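PDB 7CTP: protein Niban 2 from Homo sapiens, which may play a role in suppressing apoptosis and may promote the invasion of melanoma cells in vitro. Local coordinates for residues Ser5-Asp10 against Ala250-Arg255; Asp65-Phe70 against Leu391-Tyr396; His77-Lys82 against Trp267-Asp272; Trp182-Gln187 against Lys400-Tyr405. All blocks are in the same frame, centred on the assembly; numbering follows the deposited sequence.

Interaction 1 of 4, residues Ser5-Asp10 against Ala250-Arg255; sequences STHLDD and AELGPR
His7, on the short N-terminal helix 3-7, leans its ring on Arg255, with CE1 3.7 Å from Arg255 CB. Arg255 keeps its polar end away: its guanidinium plane stands at 90° to the imidazole, and the ring meets the CB of Arg255 and, at 3.8 Å from CE1, the backbone Arg255 O. Behind it, His7 CB touches Leu252 CD2 at 4.2 Å. With chi1 of -58° the imidazole swings to the side opposite the carbonyl carbon, and Thr6 CG2 lies 3.8 Å above the plane of the His7 ring, over its centre. Arg255 is steadied from its own chain, its NE giving a hydrogen bond to Glu251 O at 3.1 Å, from above the carbonyl plane. The Arg255 NH2 to Glu251 OE2 pair is a long salt bridge, felt through charge alone, and Glu251 OE1 forms a salt bridge with Arg12 NH1 of helix 10-48. Asp9 is the N-cap of that helix, its OD1 accepting from Arg12 N, while Leu8 turns to Ile16, Ala273 and Val274. The contact thus lays the N-terminal arm over the C-terminal end of helix 232-252, close to Gly1, which is myristoylated in the natural protein although the lipid is absent here. An alanine in place of His7 would probably uncover the root of Arg255 and leave Thr6 CG2 without the ring it lies over. The joint therefore rests on van der Waals contact of the His7 ring and CB with side-chain carbons, and the charges are met beside it by Glu251 and Arg12.

Interaction 2 of 4, residues Asp65-Phe70 against Leu391-Tyr396; sequences DERIVF and LSRLAY
Arg67 and Arg393 lie flat against each other, two like charges stacked with guanidinium centres 4.2 Å apart and planes at 15°. Along Arg67, CB already faces the Arg393 group, 3.9 Å from Arg393 NH1. The next atom, Arg67 CG, comes down on one face of that guanidinium, 3.2 Å from Arg393 NH2, and CD runs on above the same group. Bends at chi2 and chi3 then fold the chain back, bringing Arg67 NE to 3.5 Å from Arg393 NE. Its tip reaches the neighbouring aliphatic part, where Arg67 NH2 is 3.5 Å from Arg393 CD. Arg67 NH1 forms a salt bridge with Glu389 OE2, and since Arg393 NE pairs with the same carboxylate oxygen, that negative charge probably offsets the like-charge pair. The fold brings these groups together beside the first strand of the PH domain sheet: Val69 and Phe70 both face Val91 in a classic beta bulge at the start of strand 70-77, while Arg393 stands in a type I turn from Leu391 to Leu394. Arg393 also reaches the backbone ahead of the strand, its NH2 pointing almost straight at Asp65 O (175°) near the guanidinium plane. The 2.5 Å separation of Arg393 NH2 and Asp65 O is too short to trust to the decimal, and the second bond, from NH1 to the same oxygen, is weak. A leucine in place of Arg393 would probably leave Asp65 O without these donors and Arg67 without its stacking partner. Close by, Tyr396 packs on Leu64 and Tyr95.

Interaction 3 of 4, residues His77-Lys82 against Trp267-Asp272; sequences HQEDSK and WIQISD
Glu79 and Gln269 carry this contact between them, reaching toward each other from a loop and from a long helix. Their ends come together at Glu79 OE2 and Gln269 NE2, 3.3 Å apart, but the N-H does not aim well enough to count as a hydrogen bond. The side chains cross with the carboxylate and amide planes turned 56° apart, so the approach is polar and close without being paired. Both are stretched out: each CG points away from its own backbone N (chi1 -176° in Glu79, -171° in Gln269), and each chain stays extended beyond CG, so the two chains together span the 9.5 Å between Glu79 CA and Gln269 CA and touch only at their tips. Glu79 sits in the turn linking strands 70-77 and 84-91, the first two strands of the PH domain sheet. In many PH domains the loop between these two strands takes part in binding phosphoinositides; here its tip is set against helix 260-337. Helix-like backbone angles run through 79-81, and Lys82, with positive phi, closes the turn by bringing NZ 2.7 Å from Glu79 O, in the carbonyl plane and on a lone pair. That bond ties the main chain beneath the Glu79 side chain. Ser81 OG holds Asp80 OD1 at 3.0 Å, nearly along the C-O axis. Glu79 also touches Arg167, in the loop before strand 169-173. On the helix side, Gln269 packs against Val3 and Leu4, while Ser271 OG bonds to Tyr165 O in that same PH loop.

Interaction 4 of 4, residues Trp182-Gln187 against Lys400-Tyr405; sequences WQAVLQ and KMQSCY
This is a small surface contact, a methyl group against an amide with a water between two glutamines, where helix 176-194, the C-terminal helix that packs on the sheet of the PH domain, meets the short helix 402-405 of the helical body. Gln402 does most of the work. Its CG is on the side of its own backbone N, and the bend at chi2 (-46°) lays the amide against the PH helix, with NE2 3.8 Å from Ala184 CB. The methyl group thus touches the amide from one helix turn before Gln187. That residue brings OE1 to 4.1 Å from Gln402 OE1, two acceptors that cannot bond to each other, their amide planes 48° apart. One water sits between them, 2.9 Å from Gln187 OE1; its 2.5 Å distance to Gln402 OE1 is doubtfully short. Gln402 NE2 is engaged apart from this, donating to Pro398 O and to Asp188 OD1, consistent with the modelled orientation of the amide. Val185, turned away from the contact, packs on Phe70, Val91 and Pro398. The Tyr405 ring, in a cation-pi pair with Arg191, has Gln402 OE1 at its edge and in its plane, and Met401 O 3.5 Å above one face.

How the interactions relate
Interaction 1 is the partly buried one, a meeting of a ring with side-chain carbons; the other three are surface contacts, polar in 2 and 3 and mixed in 4. Interactions 1 and 3, their centres about 15 Å apart, touch: helix 260-337 meets the N-terminal segment through Leu8 and the turn through Gln269, while helix 232-252 serves interaction 1. Interactions 2 and 4 are likewise adjacent, joined by Phe70 against Trp182 and by Met401 against the 394-395 backbone. Interactions 2, 3 and 4 all dock parts of the PH domain on the helical body: by stacked guanidinium groups sharing Glu389, one also bonded to Asp65 O; by a close polar approach without a hydrogen bond; and by a methyl-amide touch.

Interaction 1 of 4, residues Ser5-Asp10 against Ala250-Arg255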
# COMPACT_ATOMS: atom_id res chain seq x y z
N SER A 5 26.24 14.20 -16.15
CA SER A 5 26.61 14.46 -17.53
C SER A 5 27.63 13.44 -18.02
O SER A 5 27.64 13.11 -19.21
CB SER A 5 27.16 15.88 -17.68
OG SER A 5 28.31 16.05 -16.86
N THR A 6 28.45 12.92 -17.11
CA THR A 6 29.47 11.95 -17.49
C THR A 6 28.87 10.57 -17.72
O THR A 6 29.12 9.94 -18.75
CB THR A 6 30.55 11.88 -16.42
OG1 THR A 6 31.11 13.18 -16.22
CG2 THR A 6 31.65 10.90 -16.84
N HIS A 7 28.07 10.09 -16.77
CA HIS A 7 27.64 8.70 -16.79
C HIS A 7 26.24 8.51 -17.35
O HIS A 7 25.93 7.40 -17.81
CB HIS A 7 27.73 8.10 -15.39
CG HIS A 7 29.10 8.17 -14.80
ND1 HIS A 7 30.17 7.50 -15.36
CD2 HIS A 7 29.59 8.85 -13.74
CE1 HIS A 7 31.26 7.75 -14.65
NE2 HIS A 7 30.93 8.56 -13.66
N LEU A 8 25.41 9.54 -17.35
CA LEU A 8 24.14 9.42 -18.07
C LEU A 8 24.15 10.31 -19.30
O LEU A 8 23.28 11.17 -19.46
CB LEU A 8 22.96 9.75 -17.15
CG LEU A 8 22.78 8.81 -15.97
CD1 LEU A 8 21.64 9.25 -15.07
CD2 LEU A 8 22.55 7.39 -16.46
N ASP A 9 25.12 10.10 -20.19
CA ASP A 9 25.12 10.84 -21.44
C ASP A 9 23.99 10.35 -22.35
O ASP A 9 23.23 9.44 -22.01
CB ASP A 9 26.49 10.75 -22.14
CG ASP A 9 26.86 9.34 -22.60
OD1 ASP A 9 26.03 8.42 -22.57
OD2 ASP A 9 28.04 9.17 -23.00
N ASP A 10 23.85 11.00 -23.50
CA ASP A 10 22.72 10.70 -24.38
C ASP A 10 22.71 9.23 -24.79
O ASP A 10 21.64 8.61 -24.84
CB ASP A 10 22.75 11.60 -25.61
CG ASP A 10 22.20 12.98 -25.33
OD1 ASP A 10 21.74 13.23 -24.20
OD2 ASP A 10 22.23 13.82 -26.26
N ALA A 250 26.38 -2.71 -12.09
CA ALA A 250 27.56 -3.48 -12.48
C ALA A 250 28.39 -2.73 -13.51
O ALA A 250 29.62 -2.84 -13.53
CB ALA A 250 27.15 -4.85 -13.01
N GLU A 251 27.73 -1.96 -14.38
CA GLU A 251 28.44 -1.26 -15.45
C GLU A 251 29.04 0.06 -14.96
O GLU A 251 30.20 0.37 -15.25
CB GLU A 251 27.50 -1.02 -16.62
CG GLU A 251 28.15 -0.31 -17.81
CD GLU A 251 27.39 -0.55 -19.10
OE1 GLU A 251 26.14 -0.53 -19.06
OE2 GLU A 251 28.05 -0.75 -20.14
N LEU A 252 28.26 0.84 -14.22
CA LEU A 252 28.69 2.18 -13.83
C LEU A 252 29.51 2.19 -12.54
O LEU A 252 30.35 3.08 -12.36
CB LEU A 252 27.48 3.09 -13.66
CG LEU A 252 26.75 3.43 -14.96
CD1 LEU A 252 25.66 4.45 -14.69
CD2 LEU A 252 27.73 3.96 -16.00
N GLY A 253 29.26 1.25 -11.64
CA GLY A 253 29.94 1.19 -10.36
C GLY A 253 31.44 1.31 -10.47
O GLY A 253 32.06 2.17 -9.83
N PRO A 254 32.07 0.48 -11.31
CA PRO A 254 33.54 0.56 -11.46
C PRO A 254 34.03 1.86 -12.06
O PRO A 254 35.24 2.12 -12.02
CB PRO A 254 33.87 -0.63 -12.37
CG PRO A 254 32.72 -1.58 -12.18
CD PRO A 254 31.53 -0.68 -12.04
N ARG A 255 33.15 2.67 -12.62
CA ARG A 255 33.53 3.96 -13.18
C ARG A 255 33.46 5.09 -12.16
O ARG A 255 33.96 6.19 -12.43
CB ARG A 255 32.65 4.28 -14.39
CG ARG A 255 32.71 3.20 -15.48
CD ARG A 255 31.59 3.37 -16.49
NE ARG A 255 31.47 2.21 -17.37
CZ ARG A 255 31.61 2.26 -18.68
NH1 ARG A 255 31.87 3.42 -19.26
NH2 ARG A 255 31.48 1.16 -19.42

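Interaction 2 of 4, residues Asp65-Phe70 against Leu391-Tyr396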
# COMPACT_ATOMS: atom_id res chain seq x y z
N ASP A 65 -13.05 18.88 4.53
CA ASP A 65 -12.52 20.15 4.05
C ASP A 65 -11.00 20.12 4.11
O ASP A 65 -10.42 19.59 5.06
CB ASP A 65 -13.06 21.32 4.88
CG ASP A 65 -14.52 21.60 4.61
OD1 ASP A 65 -15.08 21.03 3.65
OD2 ASP A 65 -15.11 22.40 5.37
N GLU A 66 -10.36 20.64 3.07
CA GLU A 66 -8.91 20.56 2.96
C GLU A 66 -8.27 21.49 3.99
O GLU A 66 -8.58 22.68 4.03
CB GLU A 66 -8.47 20.92 1.55
CG GLU A 66 -9.02 19.99 0.48
CD GLU A 66 -8.56 20.33 -0.92
OE1 GLU A 66 -7.91 21.38 -1.09
OE2 GLU A 66 -8.86 19.55 -1.85
N ARG A 67 -7.41 20.92 4.83
CA ARG A 67 -6.64 21.67 5.81
C ARG A 67 -5.19 21.20 5.76
O ARG A 67 -4.92 20.05 5.40
CB ARG A 67 -7.18 21.52 7.24
CG ARG A 67 -8.64 21.92 7.41
CD ARG A 67 -8.85 22.84 8.62
NE ARG A 67 -8.86 22.11 9.88
CZ ARG A 67 -9.71 22.33 10.88
NH1 ARG A 67 -10.64 23.27 10.76
NH2 ARG A 67 -9.65 21.62 12.00
N ILE A 68 -4.28 22.10 6.12
CA ILE A 68 -2.87 21.73 6.25
C ILE A 68 -2.74 20.74 7.39
O ILE A 68 -3.36 20.91 8.45
CB ILE A 68 -2.02 22.99 6.47
CG1 ILE A 68 -2.03 23.86 5.21
CG2 ILE A 68 -0.60 22.62 6.86
CD1 ILE A 68 -1.49 25.25 5.40
N VAL A 69 -1.96 19.68 7.18
CA VAL A 69 -1.80 18.66 8.21
C VAL A 69 -0.83 19.12 9.29
O VAL A 69 -1.08 18.94 10.49
CB VAL A 69 -1.35 17.33 7.59
CG1 VAL A 69 -1.08 16.29 8.68
CG2 VAL A 69 -2.40 16.81 6.63
N PHE A 70 0.29 19.73 8.89
CA PHE A 70 1.30 20.16 9.84
C PHE A 70 2.30 21.05 9.11
O PHE A 70 2.46 20.97 7.89
CB PHE A 70 1.99 18.95 10.48
CG PHE A 70 2.94 19.31 11.59
CD1 PHE A 70 2.46 19.86 12.77
CD2 PHE A 70 4.29 19.09 11.47
CE1 PHE A 70 3.32 20.19 13.80
CE2 PHE A 70 5.16 19.42 12.49
CZ PHE A 70 4.67 19.97 13.66
N LEU A 391 -13.65 16.39 16.12
CA LEU A 391 -13.83 14.94 16.13
C LEU A 391 -13.85 14.39 14.71
O LEU A 391 -13.38 13.27 14.47
CB LEU A 391 -15.12 14.57 16.86
CG LEU A 391 -15.34 13.06 17.02
CD1 LEU A 391 -14.42 12.51 18.10
CD2 LEU A 391 -16.80 12.72 17.33
N SER A 392 -14.40 15.16 13.76
CA SER A 392 -14.53 14.70 12.38
C SER A 392 -13.19 14.35 11.76
O SER A 392 -13.14 13.56 10.80
CB SER A 392 -15.23 15.76 11.51
OG SER A 392 -14.38 16.86 11.22
N ARG A 393 -12.10 14.91 12.29
CA ARG A 393 -10.76 14.74 11.73
C ARG A 393 -9.91 13.74 12.50
O ARG A 393 -8.71 13.62 12.22
CB ARG A 393 -10.04 16.08 11.68
CG ARG A 393 -10.85 17.15 11.01
CD ARG A 393 -10.01 18.36 10.68
NE ARG A 393 -10.67 19.12 9.62
CZ ARG A 393 -10.33 19.07 8.34
NH1 ARG A 393 -9.30 18.33 7.95
NH2 ARG A 393 -11.01 19.78 7.46
N LEU A 394 -10.51 13.03 13.46
CA LEU A 394 -9.74 12.18 14.38
C LEU A 394 -8.89 11.15 13.63
O LEU A 394 -7.74 10.90 14.00
CB LEU A 394 -10.68 11.49 15.35
CG LEU A 394 -10.09 10.48 16.34
CD1 LEU A 394 -8.98 11.13 17.16
CD2 LEU A 394 -11.18 9.94 17.24
N ALA A 395 -9.44 10.56 12.57
CA ALA A 395 -8.71 9.49 11.89
C ALA A 395 -7.40 9.98 11.28
O ALA A 395 -6.54 9.15 10.95
CB ALA A 395 -9.57 8.84 10.81
N TYR A 396 -7.23 11.29 11.12
CA TYR A 396 -6.02 11.86 10.54
C TYR A 396 -5.20 12.66 11.54
O TYR A 396 -4.28 13.37 11.14
CB TYR A 396 -6.39 12.74 9.34
CG TYR A 396 -7.17 11.97 8.30
CD1 TYR A 396 -6.52 11.22 7.33
CD2 TYR A 396 -8.57 11.94 8.33
CE1 TYR A 396 -7.22 10.49 6.40
CE2 TYR A 396 -9.27 11.21 7.39
CZ TYR A 396 -8.59 10.49 6.43
OH TYR A 396 -9.28 9.76 5.50

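Interaction 3 of 4, residues His77-Lys82 against Trp267-Asp272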
# COMPACT_ATOMS: atom_id res chain seq x y z
N HIS A 77 19.66 19.46 4.43
CA HIS A 77 20.92 19.44 3.70
C HIS A 77 20.65 19.66 2.21
O HIS A 77 19.78 19.00 1.63
CB HIS A 77 21.62 18.10 3.92
CG HIS A 77 22.96 18.01 3.25
ND1 HIS A 77 23.12 17.52 1.97
CD2 HIS A 77 24.20 18.33 3.70
CE1 HIS A 77 24.41 17.55 1.66
NE2 HIS A 77 25.08 18.03 2.69
N GLN A 78 21.40 20.58 1.60
CA GLN A 78 21.22 20.93 0.19
C GLN A 78 22.24 20.16 -0.65
O GLN A 78 23.45 20.24 -0.40
CB GLN A 78 21.37 22.43 -0.02
CG GLN A 78 20.41 23.25 0.82
CD GLN A 78 18.96 22.88 0.58
OE1 GLN A 78 18.50 22.83 -0.56
NE2 GLN A 78 18.23 22.60 1.66
N GLU A 79 21.74 19.43 -1.65
CA GLU A 79 22.60 18.56 -2.45
C GLU A 79 23.62 19.36 -3.25
O GLU A 79 24.77 18.94 -3.39
CB GLU A 79 21.75 17.69 -3.37
CG GLU A 79 22.52 16.68 -4.20
CD GLU A 79 21.80 16.30 -5.48
OE1 GLU A 79 20.94 15.40 -5.44
OE2 GLU A 79 22.08 16.93 -6.52
N ASP A 80 23.22 20.53 -3.77
CA ASP A 80 24.12 21.27 -4.66
C ASP A 80 25.25 21.93 -3.88
O ASP A 80 26.42 21.81 -4.24
CB ASP A 80 23.34 22.29 -5.48
CG ASP A 80 22.43 23.16 -4.64
OD1 ASP A 80 22.67 23.31 -3.43
OD2 ASP A 80 21.45 23.70 -5.21
N SER A 81 24.91 22.64 -2.80
CA SER A 81 25.89 23.41 -2.05
C SER A 81 26.55 22.63 -0.92
O SER A 81 27.57 23.09 -0.39
CB SER A 81 25.25 24.67 -1.48
OG SER A 81 23.97 24.38 -0.94
N LYS A 82 26.00 21.48 -0.54
CA LYS A 82 26.44 20.72 0.63
C LYS A 82 26.29 21.51 1.93
O LYS A 82 26.97 21.21 2.92
CB LYS A 82 27.89 20.23 0.47
CG LYS A 82 28.13 19.44 -0.81
CD LYS A 82 28.11 17.95 -0.54
CE LYS A 82 27.91 17.20 -1.83
NZ LYS A 82 26.49 17.22 -2.28
N TRP A 267 26.21 7.03 -6.72
CA TRP A 267 25.24 6.07 -7.24
C TRP A 267 23.81 6.51 -6.91
O TRP A 267 22.90 6.37 -7.75
CB TRP A 267 25.49 4.66 -6.70
CG TRP A 267 24.33 3.80 -7.03
CD1 TRP A 267 23.35 3.37 -6.18
CD2 TRP A 267 23.95 3.35 -8.34
NE1 TRP A 267 22.40 2.66 -6.87
CE2 TRP A 267 22.75 2.63 -8.20
CE3 TRP A 267 24.52 3.48 -9.60
CZ2 TRP A 267 22.10 2.03 -9.28
CZ3 TRP A 267 23.88 2.88 -10.69
CH2 TRP A 267 22.68 2.16 -10.52
N ILE A 268 23.60 7.06 -5.71
CA ILE A 268 22.27 7.55 -5.34
C ILE A 268 21.81 8.64 -6.31
O ILE A 268 20.65 8.68 -6.72
CB ILE A 268 22.27 8.05 -3.88
CG1 ILE A 268 22.38 6.86 -2.92
CG2 ILE A 268 21.00 8.87 -3.60
CD1 ILE A 268 22.97 7.22 -1.56
N GLN A 269 22.73 9.53 -6.69
CA GLN A 269 22.38 10.59 -7.64
C GLN A 269 22.04 10.03 -9.01
O GLN A 269 21.07 10.46 -9.65
CB GLN A 269 23.54 11.59 -7.74
CG GLN A 269 23.21 12.85 -8.53
CD GLN A 269 24.21 13.96 -8.30
OE1 GLN A 269 25.32 13.73 -7.80
NE2 GLN A 269 23.83 15.18 -8.66
N ILE A 270 22.83 9.06 -9.48
CA ILE A 270 22.55 8.41 -10.76
C ILE A 270 21.21 7.68 -10.72
O ILE A 270 20.40 7.77 -11.65
CB ILE A 270 23.69 7.44 -11.13
CG1 ILE A 270 24.97 8.22 -11.43
CG2 ILE A 270 23.27 6.54 -12.32
CD1 ILE A 270 26.21 7.37 -11.42
N SER A 271 20.96 6.93 -9.64
CA SER A 271 19.72 6.17 -9.52
C SER A 271 18.50 7.08 -9.58
O SER A 271 17.50 6.76 -10.23
CB SER A 271 19.72 5.37 -8.22
OG SER A 271 18.60 4.50 -8.15
N ASP A 272 18.56 8.21 -8.87
CA ASP A 272 17.42 9.13 -8.88
C ASP A 272 17.15 9.67 -10.28
O ASP A 272 15.99 9.82 -10.68
CB ASP A 272 17.65 10.31 -7.94
CG ASP A 272 16.47 11.29 -7.98
OD1 ASP A 272 15.39 10.94 -7.46
OD2 ASP A 272 16.59 12.38 -8.57

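Interaction 4 of 4, residues Trp182-Gln187 against Lys400-Tyr405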
# COMPACT_ATOMS: atom_id res chain seq x y z
N TRP A 182 7.85 15.22 13.82
CA TRP A 182 8.05 15.10 12.38
C TRP A 182 8.17 13.64 11.96
O TRP A 182 7.81 13.30 10.83
CB TRP A 182 9.28 15.90 11.95
CG TRP A 182 8.97 17.33 11.65
CD1 TRP A 182 9.35 18.42 12.37
CD2 TRP A 182 8.20 17.82 10.54
NE1 TRP A 182 8.86 19.57 11.77
CE2 TRP A 182 8.16 19.22 10.65
CE3 TRP A 182 7.55 17.21 9.47
CZ2 TRP A 182 7.49 20.03 9.73
CZ3 TRP A 182 6.88 18.00 8.55
CH2 TRP A 182 6.86 19.40 8.69
N GLN A 183 8.68 12.77 12.83
CA GLN A 183 8.73 11.35 12.49
C GLN A 183 7.33 10.78 12.35
O GLN A 183 7.06 10.01 11.43
CB GLN A 183 9.52 10.55 13.52
CG GLN A 183 9.55 9.08 13.19
CD GLN A 183 10.46 8.30 14.10
OE1 GLN A 183 10.90 8.79 15.14
NE2 GLN A 183 10.76 7.07 13.71
N ALA A 184 6.42 11.15 13.26
CA ALA A 184 5.05 10.67 13.16
C ALA A 184 4.36 11.21 11.91
O ALA A 184 3.66 10.48 11.21
CB ALA A 184 4.26 11.06 14.41
N VAL A 185 4.53 12.51 11.65
CA VAL A 185 3.90 13.14 10.49
C VAL A 185 4.43 12.54 9.19
O VAL A 185 3.66 12.26 8.26
CB VAL A 185 4.11 14.67 10.53
CG1 VAL A 185 3.74 15.31 9.19
CG2 VAL A 185 3.32 15.29 11.68
N LEU A 186 5.75 12.36 9.11
CA LEU A 186 6.31 11.81 7.87
C LEU A 186 5.95 10.34 7.71
O LEU A 186 5.77 9.87 6.58
CB LEU A 186 7.83 12.01 7.83
CG LEU A 186 8.24 13.49 7.73
CD1 LEU A 186 9.75 13.63 7.82
CD2 LEU A 186 7.69 14.10 6.45
N GLN A 187 5.84 9.59 8.82
CA GLN A 187 5.31 8.23 8.75
C GLN A 187 3.91 8.23 8.17
O GLN A 187 3.56 7.36 7.37
CB GLN A 187 5.29 7.57 10.13
CG GLN A 187 6.59 6.98 10.62
CD GLN A 187 6.50 6.48 12.05
OE1 GLN A 187 5.48 6.66 12.73
NE2 GLN A 187 7.56 5.86 12.52
N LYS A 400 -2.98 11.54 17.81
CA LYS A 400 -3.94 10.68 18.49
C LYS A 400 -4.02 9.30 17.86
O LYS A 400 -4.32 8.32 18.56
CB LYS A 400 -5.31 11.36 18.54
CG LYS A 400 -5.32 12.57 19.49
CD LYS A 400 -6.68 13.26 19.55
CE LYS A 400 -6.64 14.46 20.51
NZ LYS A 400 -7.93 15.22 20.51
N MET A 401 -3.75 9.17 16.56
CA MET A 401 -3.77 7.86 15.93
C MET A 401 -2.50 7.06 16.17
O MET A 401 -2.49 5.85 15.90
CB MET A 401 -3.98 8.01 14.42
CG MET A 401 -5.40 8.45 14.04
SD MET A 401 -6.64 7.21 14.44
CE MET A 401 -6.07 5.81 13.48
N GLN A 402 -1.43 7.68 16.68
CA GLN A 402 -0.14 7.00 16.71
C GLN A 402 -0.15 5.78 17.62
O GLN A 402 0.50 4.78 17.32
CB GLN A 402 0.96 7.97 17.14
CG GLN A 402 1.22 9.08 16.13
CD GLN A 402 1.32 8.57 14.70
OE1 GLN A 402 1.80 7.47 14.44
NE2 GLN A 402 0.86 9.39 13.75
N SER A 403 -0.87 5.85 18.74
CA SER A 403 -0.92 4.71 19.65
C SER A 403 -1.61 3.51 19.01
O SER A 403 -1.32 2.36 19.37
CB SER A 403 -1.61 5.09 20.96
OG SER A 403 -3.00 5.31 20.77
N CYS A 404 -2.51 3.75 18.05
CA CYS A 404 -3.11 2.64 17.30
C CYS A 404 -2.11 2.04 16.33
O CYS A 404 -1.93 0.81 16.29
CB CYS A 404 -4.35 3.12 16.54
SG CYS A 404 -5.49 4.16 17.49
N TYR A 405 -1.47 2.89 15.53
CA TYR A 405 -0.52 2.41 14.52
C TYR A 405 0.63 1.66 15.18
O TYR A 405 1.11 0.64 14.66
CB TYR A 405 -0.01 3.60 13.70
CG TYR A 405 -1.06 4.33 12.86
CD1 TYR A 405 -2.12 3.65 12.28
CD2 TYR A 405 -0.97 5.71 12.65
CE1 TYR A 405 -3.09 4.32 11.50
CE2 TYR A 405 -1.92 6.39 11.87
CZ TYR A 405 -2.97 5.68 11.30
OH TYR A 405 -3.91 6.33 10.54
O HOH W 1 2.70 7.10 12.13